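Local coordinates for protein endoglucanase A (Clostridium longisporum, PDB 6Q1I) that hydrolyses internal beta-1,4-glucosidic linkages in cellulose, lichenan and cereal beta-glucans, and also degrades carboxymethylcellulose and xylan, at residues A67-I72 / A348-Y353; P75-E80 / H115-W120; F241-S246 / K326-G331. One frame throughout, in Å; residues are numbered along the deposited sequence. Where two conformers were deposited one is given.

This chain is the family 5 catalytic part of a longer enzyme, an eight-stranded parallel beta/alpha barrel, and its three contacts illustrate how loops close at different levels of such a fold. Interaction 1 opens first, at the entry to strand 71-74, and closes last, on the final helix 343-356, so the long loop it completes encloses both other contacts. Interaction 2 begins directly afterwards and ties the loops following strands 71-74 and 109-113. Once that short loop is complete, interaction 3 joins the segment leaving helix 239-242 to the loop following strand 314-318. Interactions 2 and 3 thus follow in series, neither crossing the other, with centres about 23 Å apart.

Interaction 1: residues A67-I72 / A348-Y353; sequences AGFKTI and ALIRGY
Ile350 reaches across with its delta carbon to cover one face of the Phe69 ring, a CH-pi contact in which CD1 stands 4.0 Å from the ring centroid, almost exactly on the normal. Leu349 comes to the same ring at its edge, its CD1 4.0 Å from Phe69 CZ, so consecutive helical residues take face and edge. CG1 of Ile350 also rests 3.3 Å from the carbonyl oxygen Ala67 O. Farther along, the Lys70 chain bends at chi3 (73°) and crosses Tyr353 near a right angle, CD lying 3.3 Å from Tyr353 OH. Two waters bridge the polar ends: each accepts from Lys70 NZ and bonds the phenol oxygen, water 1 being 2.7 Å from Tyr353 OH in the plane of the ring.

Gly68, at a positive phi of 116°, ends helix 58-67 in a Schellman motif just before Phe69, whose ring lies against Val23 of the first strand. Val23 also touches Ile350 and Tyr353, while Ala300 and Val304 back Leu349. The arrangement is that of a closed beta/alpha barrel, where the last helix packs beside the first strand and the turn entering the second.

Interaction 2: residues P75-E80 / H115-W120; sequences PTTWGE and HHEGNW
Glu117 supplies most of the hydrogen bonding here, gripping consecutive amides of the other loop with both carboxylate oxygens. OE2 receives Trp78 N at 2.7 Å in a nearly straight bond (170°), and OE1 receives Gly79 N at 3.0 Å along a more bent path (136°); both oxygens use their syn lone pairs. The anti lone pair of OE1 takes a further donor, Trp120 NE1 at 3.0 Å, close to the indole plane; together the three bonds fix the rotation of the carboxylate. A bend at chi2 (-68°) brings the group to these donors, and the convergence of three N-H groups probably favours its ionised form, although the nearby Glu80 carboxylate would oppose this. Water 3 lies 2.8 Å from Glu117 OE1 and within bonding distance of Glu80 OE1, while Glu80 OE2 forms a salt bridge with Lys34. A separate bond runs from His116 N to Thr77 OG1, 3.0 Å long; that hydroxyl is also bonded to Asp32 O. His116 itself is the centre of an inverse gamma turn.

The apolar component is a CH-pi contact: Pro75 CB lies over the face of the His115 ring, 3.6 Å from its centroid. His115 CD2 in turn sits 3.4 Å above the centre of the neighbouring His116 ring. Asn113 holds His115 ND1, and the His115 side chain is about 4 Å from that of Gln284, the altered residue at the position assigned by similarity to the nucleophile.

Both segments follow adjacent strands, 71-74 and 109-113, at the end of the barrel that bears the active site. Trp78 hands its NE1 to Asn113 O and lodges its indole among Trp92 and Val96 of helix 90-105 and Leu138 and Ile142 of helix 128-145, while Trp120 packs on Leu138.

Interaction 3: residues F241-S246 / K326-G331; sequences FAMDTS and KGETFG
Water 5 provides the polar link between the two loops and spends both its protons there. It donates to the backbone oxygen Met243 O at 2.8 Å and to the carboxylate oxygen Glu328 OE2, also at 2.8 Å, while accepting from Glu328 N at 2.9 Å. Backbone and side chain of one glutamate therefore hold the same water. Glu328 manages this from a left-handed backbone conformation with positive phi (62°) and a chain folded back at chi2 (-69°), so that although CB leads off from the partner loop, the carboxylate returns to it. Two conformers were deposited for this residue, so the bridge described is that of one of them.

Van der Waals contacts are looser. Met243 lies beside Glu328 and points the same way, with its CG 3.7 Å from Glu328 OE2; that same CG approaches the Phe330 ring near its edge. Thr245 sets its methyl CG2 4.0 Å from Gly327 CA.

Each loop also carries hydrogen bonds of its own. Ser246 OG donates to the syn lone pair of Asp244 OD2 at 2.6 Å. Within 326-331, Thr329 OG1 donates to Lys326 O at 2.8 Å, standing above the carbonyl plane, and accepts from Asn289 N. Thr329 is also the centre of an inverse gamma turn, which leads the chain into Phe330. Lys290 NZ bonds the carbonyl oxygens of Phe241 and Asp244; with Asn289 on Thr329, the loop after strand 280-285 thus touches both segments.

The Phe330 side chain is about 7 Å from that of Gln284, the altered nucleophile position by similarity. Excursions of this kind, following strands 229-234 and 314-318, belong to the loop-built rim of a family 5 barrel, where loops surround the active site at the C-terminal ends of the strands.

Interaction 1: residues A67-I72 / A348-Y353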
loop_
_atom_site.group_PDB
_atom_site.type_symbol
_atom_site.label_atom_id
_atom_site.label_comp_id
_atom_site.label_asym_id
_atom_site.label_seq_id
_atom_site.Cartn_x
_atom_site.Cartn_y
_atom_site.Cartn_z
ATOM N N ALA A 67 -10.276 -9.102 -14.223
ATOM C CA ALA A 67 -9.182 -10.059 -14.264
ATOM C C ALA A 67 -9.185 -10.983 -13.056
ATOM O O ALA A 67 -8.575 -12.053 -13.117
ATOM C CB ALA A 67 -7.846 -9.320 -14.343
ATOM N N GLY A 68 -9.838 -10.593 -11.963
ATOM C CA GLY A 68 -9.926 -11.432 -10.781
ATOM C C GLY A 68 -9.266 -10.870 -9.540
ATOM O O GLY A 68 -9.279 -11.545 -8.501
ATOM N N PHE A 69 -8.670 -9.682 -9.588
ATOM C CA PHE A 69 -8.207 -9.029 -8.371
ATOM C C PHE A 69 -9.412 -8.659 -7.512
ATOM O O PHE A 69 -10.451 -8.242 -8.031
ATOM C CB PHE A 69 -7.431 -7.763 -8.731
ATOM C CG PHE A 69 -6.152 -8.021 -9.496
ATOM C CD1 PHE A 69 -6.122 -7.968 -10.879
ATOM C CD2 PHE A 69 -4.976 -8.295 -8.829
ATOM C CE1 PHE A 69 -4.962 -8.204 -11.572
ATOM C CE2 PHE A 69 -3.805 -8.526 -9.522
ATOM C CZ PHE A 69 -3.799 -8.486 -10.898
ATOM N N LYS A 70 -9.269 -8.780 -6.190
ATOM C CA LYS A 70 -10.369 -8.482 -5.281
ATOM C C LYS A 70 -10.183 -7.195 -4.495
ATOM O O LYS A 70 -11.139 -6.739 -3.855
ATOM C CB LYS A 70 -10.611 -9.658 -4.324
ATOM C CG LYS A 70 -11.319 -10.838 -5.002
ATOM C CD LYS A 70 -11.655 -11.943 -4.015
ATOM C CE LYS A 70 -12.810 -11.559 -3.098
ATOM N NZ LYS A 70 -13.130 -12.648 -2.123
ATOM N N THR A 71 -8.985 -6.619 -4.517
ATOM C CA THR A 71 -8.652 -5.410 -3.780
ATOM C C THR A 71 -7.895 -4.458 -4.691
ATOM O O THR A 71 -7.036 -4.887 -5.471
ATOM C CB THR A 71 -7.746 -5.774 -2.583
ATOM O OG1 THR A 71 -8.471 -6.603 -1.669
ATOM C CG2 THR A 71 -7.274 -4.546 -1.825
ATOM N N ILE A 72 -8.189 -3.162 -4.578
ATOM C CA ILE A 72 -7.350 -2.117 -5.157
ATOM C C ILE A 72 -6.886 -1.196 -4.031
ATOM O O ILE A 72 -7.695 -0.741 -3.209
ATOM C CB ILE A 72 -8.060 -1.341 -6.285
ATOM C CG1 ILE A 72 -8.199 -2.257 -7.505
ATOM C CG2 ILE A 72 -7.286 -0.075 -6.624
ATOM C CD1 ILE A 72 -8.787 -1.583 -8.729
ATOM N N ALA A 348 -0.481 -15.456 -13.821
ATOM C CA ALA A 348 0.133 -16.163 -12.699
ATOM C C ALA A 348 -0.392 -15.664 -11.355
ATOM O O ALA A 348 -0.605 -16.460 -10.430
ATOM C CB ALA A 348 1.652 -16.015 -12.771
ATOM N N LEU A 349 -0.601 -14.352 -11.225
ATOM C CA LEU A 349 -1.148 -13.799 -9.989
ATOM C C LEU A 349 -2.530 -14.366 -9.704
ATOM O O LEU A 349 -2.834 -14.770 -8.573
ATOM C CB LEU A 349 -1.215 -12.278 -10.104
ATOM C CG LEU A 349 0.108 -11.517 -10.093
ATOM C CD1 LEU A 349 -0.111 -10.062 -10.494
ATOM C CD2 LEU A 349 0.781 -11.588 -8.733
ATOM N N ILE A 350 -3.394 -14.374 -10.717
ATOM C CA ILE A 350 -4.758 -14.843 -10.523
ATOM C C ILE A 350 -4.760 -16.349 -10.300
ATOM O O ILE A 350 -5.532 -16.865 -9.486
ATOM C CB ILE A 350 -5.647 -14.412 -11.708
ATOM C CG1 ILE A 350 -5.617 -12.883 -11.909
ATOM C CG2 ILE A 350 -7.076 -14.917 -11.512
ATOM C CD1 ILE A 350 -5.987 -12.082 -10.676
ATOM N N ARG A 351 -3.902 -17.076 -11.021
ATOM C CA ARG A 351 -3.780 -18.516 -10.812
ATOM C C ARG A 351 -3.352 -18.825 -9.379
ATOM O O ARG A 351 -3.868 -19.766 -8.763
ATOM C CB ARG A 351 -2.788 -19.096 -11.825
ATOM C CG ARG A 351 -2.578 -20.586 -11.716
ATOM C CD ARG A 351 -1.817 -21.129 -12.915
ATOM N NE ARG A 351 -0.479 -20.562 -13.085
ATOM C CZ ARG A 351 -0.102 -19.765 -14.086
ATOM N NH1 ARG A 351 -0.941 -19.405 -15.049
ATOM N NH2 ARG A 351 1.145 -19.341 -14.131
ATOM N N GLY A 352 -2.431 -18.034 -8.821
ATOM C CA GLY A 352 -2.019 -18.264 -7.445
ATOM C C GLY A 352 -3.158 -18.067 -6.463
ATOM O O GLY A 352 -3.293 -18.819 -5.494
ATOM N N TYR A 353 -4.005 -17.065 -6.712
ATOM C CA TYR A 353 -5.195 -16.870 -5.891
ATOM C C TYR A 353 -6.148 -18.057 -6.019
ATOM O O TYR A 353 -6.626 -18.600 -5.014
ATOM C CB TYR A 353 -5.888 -15.555 -6.286
ATOM C CG TYR A 353 -7.244 -15.421 -5.645
ATOM C CD1 TYR A 353 -7.371 -15.089 -4.303
ATOM C CD2 TYR A 353 -8.395 -15.687 -6.361
ATOM C CE1 TYR A 353 -8.608 -15.009 -3.697
ATOM C CE2 TYR A 353 -9.640 -15.609 -5.769
ATOM C CZ TYR A 353 -9.739 -15.276 -4.433
ATOM O OH TYR A 353 -10.973 -15.210 -3.827
HETATM O O HOH W 1 -11.026 -14.570 -1.214
HETATM O O HOH W 2 -14.139 -14.826 -3.302
#

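Interaction 2: residues P75-E80 / H115-W120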
loop_
_atom_site.group_PDB
_atom_site.type_symbol
_atom_site.label_atom_id
_atom_site.label_comp_id
_atom_site.label_asym_id
_atom_site.label_seq_id
_atom_site.Cartn_x
_atom_site.Cartn_y
_atom_site.Cartn_z
ATOM N N PRO A 75 -3.038 4.488 -3.490
ATOM C CA PRO A 75 -2.055 5.292 -2.756
ATOM C C PRO A 75 -2.295 6.763 -3.073
ATOM O O PRO A 75 -2.482 7.134 -4.233
ATOM C CB PRO A 75 -0.714 4.773 -3.282
ATOM C CG PRO A 75 -1.028 4.281 -4.674
ATOM C CD PRO A 75 -2.415 3.695 -4.567
ATOM N N THR A 76 -2.349 7.591 -2.033
ATOM C CA THR A 76 -2.758 8.983 -2.183
ATOM C C THR A 76 -1.836 9.871 -1.365
ATOM O O THR A 76 -1.659 9.645 -0.163
ATOM C CB THR A 76 -4.214 9.172 -1.741
ATOM O OG1 THR A 76 -5.061 8.299 -2.497
ATOM C CG2 THR A 76 -4.674 10.597 -1.971
ATOM N N THR A 77 -1.234 10.865 -2.020
ATOM C CA THR A 77 -0.362 11.841 -1.362
ATOM C C THR A 77 -1.158 13.121 -1.142
ATOM O O THR A 77 -1.707 13.687 -2.095
ATOM C CB THR A 77 0.903 12.074 -2.188
ATOM O OG1 THR A 77 1.646 10.846 -2.224
ATOM C CG2 THR A 77 1.766 13.194 -1.591
ATOM N N TRP A 78 -1.263 13.547 0.121
ATOM C CA TRP A 78 -2.206 14.586 0.516
ATOM C C TRP A 78 -1.569 15.927 0.855
ATOM O O TRP A 78 -2.245 16.956 0.754
ATOM C CB TRP A 78 -3.020 14.141 1.741
ATOM C CG TRP A 78 -3.802 12.876 1.587
ATOM C CD1 TRP A 78 -3.342 11.617 1.810
ATOM C CD2 TRP A 78 -5.183 12.734 1.216
ATOM N NE1 TRP A 78 -4.337 10.704 1.601
ATOM C CE2 TRP A 78 -5.476 11.360 1.220
ATOM C CE3 TRP A 78 -6.192 13.631 0.861
ATOM C CZ2 TRP A 78 -6.735 10.862 0.900
ATOM C CZ3 TRP A 78 -7.440 13.133 0.552
ATOM C CH2 TRP A 78 -7.702 11.767 0.565
ATOM N N GLY A 79 -0.307 15.945 1.285
ATOM C CA GLY A 79 0.238 17.153 1.892
ATOM C C GLY A 79 0.199 18.374 0.988
ATOM O O GLY A 79 -0.031 19.493 1.456
ATOM N N GLU A 80 0.448 18.185 -0.313
ATOM C CA GLU A 80 0.445 19.279 -1.279
ATOM C C GLU A 80 -0.938 19.875 -1.487
ATOM O O GLU A 80 -1.058 20.890 -2.182
ATOM C CB GLU A 80 0.998 18.773 -2.613
ATOM C CG GLU A 80 2.508 18.568 -2.650
ATOM C CD GLU A 80 3.002 17.338 -1.903
ATOM O OE1 GLU A 80 2.228 16.371 -1.712
ATOM O OE2 GLU A 80 4.195 17.329 -1.541
ATOM N N HIS A 115 0.428 8.642 1.557
ATOM C CA HIS A 115 1.480 8.004 0.789
ATOM C C HIS A 115 2.803 8.761 0.954
ATOM O O HIS A 115 3.484 8.575 1.964
ATOM C CB HIS A 115 1.050 7.709 -0.646
ATOM C CG HIS A 115 1.831 6.598 -1.253
ATOM N ND1 HIS A 115 1.587 5.278 -0.950
ATOM C CD2 HIS A 115 2.891 6.606 -2.096
ATOM C CE1 HIS A 115 2.439 4.519 -1.609
ATOM N NE2 HIS A 115 3.246 5.299 -2.304
ATOM N N HIS A 116 3.209 9.583 -0.017
ATOM C CA HIS A 116 4.532 10.222 0.032
ATOM C C HIS A 116 4.489 11.495 0.881
ATOM O O HIS A 116 4.536 12.622 0.380
ATOM C CB HIS A 116 5.040 10.554 -1.364
ATOM C CG HIS A 116 5.342 9.369 -2.222
ATOM N ND1 HIS A 116 6.076 8.295 -1.774
ATOM C CD2 HIS A 116 5.054 9.119 -3.522
ATOM C CE1 HIS A 116 6.221 7.429 -2.761
ATOM N NE2 HIS A 116 5.603 7.901 -3.831
ATOM N N GLU A 117 4.423 11.297 2.201
ATOM C CA GLU A 117 4.344 12.401 3.152
ATOM C C GLU A 117 5.646 12.625 3.921
ATOM O O GLU A 117 5.672 13.438 4.846
ATOM C CB GLU A 117 3.190 12.215 4.148
ATOM C CG GLU A 117 1.860 11.730 3.571
ATOM C CD GLU A 117 1.126 12.689 2.655
ATOM O OE1 GLU A 117 1.498 13.881 2.533
ATOM O OE2 GLU A 117 0.134 12.210 2.058
ATOM N N GLY A 118 6.725 11.934 3.558
ATOM C CA GLY A 118 7.927 11.884 4.373
ATOM C C GLY A 118 8.738 13.167 4.436
ATOM O O GLY A 118 9.647 13.256 5.273
ATOM N N ASN A 119 8.467 14.144 3.564
ATOM C CA ASN A 119 9.091 15.451 3.724
ATOM C C ASN A 119 8.588 16.178 4.964
ATOM O O ASN A 119 9.273 17.087 5.450
ATOM C CB ASN A 119 8.840 16.331 2.497
ATOM C CG ASN A 119 7.371 16.606 2.280
ATOM O OD1 ASN A 119 6.591 15.683 2.154
ATOM N ND2 ASN A 119 6.983 17.874 2.280
ATOM N N TRP A 120 7.401 15.824 5.463
ATOM C CA TRP A 120 6.846 16.447 6.657
ATOM C C TRP A 120 6.539 15.465 7.779
ATOM O O TRP A 120 6.656 15.841 8.942
ATOM C CB TRP A 120 5.621 17.331 6.324
ATOM C CG TRP A 120 4.374 16.621 5.845
ATOM C CD1 TRP A 120 4.064 16.269 4.565
ATOM C CD2 TRP A 120 3.263 16.217 6.648
ATOM N NE1 TRP A 120 2.836 15.650 4.523
ATOM C CE2 TRP A 120 2.323 15.609 5.793
ATOM C CE3 TRP A 120 2.974 16.306 8.010
ATOM C CZ2 TRP A 120 1.115 15.085 6.260
ATOM C CZ3 TRP A 120 1.786 15.792 8.471
ATOM C CH2 TRP A 120 0.864 15.188 7.600
HETATM O O HOH W 3 2.961 15.601 0.885
HETATM O O HOH W 4 3.921 18.142 1.731
#

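Interaction 3: residues F241-S246 / K326-G331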
loop_
_atom_site.group_PDB
_atom_site.type_symbol
_atom_site.label_atom_id
_atom_site.label_comp_id
_atom_site.label_asym_id
_atom_site.label_seq_id
_atom_site.Cartn_x
_atom_site.Cartn_y
_atom_site.Cartn_z
ATOM N N PHE A 241 16.250 -10.214 -6.800
ATOM C CA PHE A 241 15.502 -10.533 -8.008
ATOM C C PHE A 241 14.465 -9.463 -8.311
ATOM O O PHE A 241 14.373 -8.972 -9.441
ATOM C CB PHE A 241 14.799 -11.885 -7.838
ATOM C CG PHE A 241 13.895 -12.245 -8.987
ATOM C CD1 PHE A 241 14.394 -12.887 -10.112
ATOM C CD2 PHE A 241 12.550 -11.913 -8.960
ATOM C CE1 PHE A 241 13.564 -13.198 -11.169
ATOM C CE2 PHE A 241 11.716 -12.224 -10.031
ATOM C CZ PHE A 241 12.226 -12.867 -11.132
ATOM N N ALA A 242 13.678 -9.092 -7.303
ATOM C CA ALA A 242 12.463 -8.314 -7.513
ATOM C C ALA A 242 12.726 -6.840 -7.807
ATOM O O ALA A 242 11.987 -6.228 -8.590
ATOM C CB ALA A 242 11.561 -8.445 -6.283
ATOM N N MET A 243 13.749 -6.244 -7.193
ATOM C CA MET A 243 13.867 -4.790 -7.209
ATOM C C MET A 243 15.267 -4.275 -7.532
ATOM O O MET A 243 15.404 -3.187 -8.093
ATOM C CB MET A 243 13.389 -4.251 -5.851
ATOM C CG MET A 243 13.332 -2.746 -5.715
ATOM S SD MET A 243 12.299 -2.261 -4.310
ATOM C CE MET A 243 12.745 -3.444 -3.079
ATOM N N ASP A 244 16.310 -5.024 -7.189
ATOM C CA ASP A 244 17.666 -4.495 -7.289
ATOM C C ASP A 244 18.131 -4.427 -8.741
ATOM O O ASP A 244 17.896 -5.346 -9.531
ATOM C CB ASP A 244 18.625 -5.360 -6.470
ATOM C CG ASP A 244 20.026 -4.787 -6.429
ATOM O OD1 ASP A 244 20.184 -3.667 -5.923
ATOM O OD2 ASP A 244 20.966 -5.437 -6.924
ATOM N N THR A 245 18.808 -3.325 -9.085
ATOM C CA THR A 245 19.417 -3.141 -10.399
ATOM C C THR A 245 20.934 -2.987 -10.328
ATOM O O THR A 245 21.558 -2.616 -11.331
ATOM C CB THR A 245 18.815 -1.920 -11.102
ATOM O OG1 THR A 245 19.028 -0.756 -10.297
ATOM C CG2 THR A 245 17.335 -2.114 -11.321
ATOM N N SER A 246 21.537 -3.254 -9.174
ATOM C CA SER A 246 22.977 -3.144 -8.998
ATOM C C SER A 246 23.662 -4.375 -9.586
ATOM O O SER A 246 23.035 -5.231 -10.218
ATOM C CB SER A 246 23.316 -3.010 -7.517
ATOM O OG SER A 246 23.285 -4.282 -6.893
ATOM N N LYS A 326 14.914 -1.062 -17.086
ATOM C CA LYS A 326 14.946 0.131 -16.252
ATOM C C LYS A 326 14.496 -0.218 -14.836
ATOM O O LYS A 326 13.811 -1.217 -14.602
ATOM C CB LYS A 326 14.048 1.235 -16.822
ATOM C CG LYS A 326 14.685 2.069 -17.952
ATOM C CD LYS A 326 15.578 3.195 -17.396
ATOM C CE LYS A 326 15.931 4.239 -18.456
ATOM N NZ LYS A 326 16.904 5.279 -17.964
ATOM N N GLY A 327 14.882 0.622 -13.883
ATOM C CA GLY A 327 14.481 0.395 -12.508
ATOM C C GLY A 327 13.016 0.720 -12.289
ATOM O O GLY A 327 12.419 1.517 -13.006
ATOM N N GLU A 328 12.428 0.066 -11.287
ATOM C CA GLU A 328 11.063 0.351 -10.834
ATOM C C GLU A 328 10.018 0.091 -11.916
ATOM O O GLU A 328 8.943 0.700 -11.921
ATOM C CB GLU A 328 10.945 1.765 -10.258
ATOM C CG GLU A 328 11.843 1.985 -9.039
ATOM C CD GLU A 328 11.380 1.200 -7.816
ATOM O OE1 GLU A 328 10.323 1.557 -7.259
ATOM O OE2 GLU A 328 12.063 0.225 -7.415
ATOM N N THR A 329 10.298 -0.848 -12.818
ATOM C CA THR A 329 9.391 -1.146 -13.927
ATOM C C THR A 329 8.432 -2.279 -13.549
ATOM O O THR A 329 8.526 -3.418 -14.019
ATOM C CB THR A 329 10.196 -1.469 -15.179
ATOM O OG1 THR A 329 11.235 -2.401 -14.845
ATOM C CG2 THR A 329 10.780 -0.198 -15.761
ATOM N N PHE A 330 7.464 -1.922 -12.700
ATOM C CA PHE A 330 6.498 -2.856 -12.134
ATOM C C PHE A 330 5.194 -2.932 -12.934
ATOM O O PHE A 330 4.268 -3.646 -12.536
ATOM C CB PHE A 330 6.171 -2.449 -10.684
ATOM C CG PHE A 330 7.325 -2.598 -9.709
ATOM C CD1 PHE A 330 7.686 -3.843 -9.233
ATOM C CD2 PHE A 330 8.010 -1.495 -9.235
ATOM C CE1 PHE A 330 8.716 -3.998 -8.335
ATOM C CE2 PHE A 330 9.047 -1.642 -8.329
ATOM C CZ PHE A 330 9.394 -2.894 -7.869
ATOM N N GLY A 331 5.110 -2.231 -14.061
ATOM C CA GLY A 331 3.837 -2.112 -14.751
ATOM C C GLY A 331 3.327 -3.439 -15.286
ATOM O O GLY A 331 4.074 -4.226 -15.876
HETATM O O HOH W 5 14.010 -1.013 -9.052
#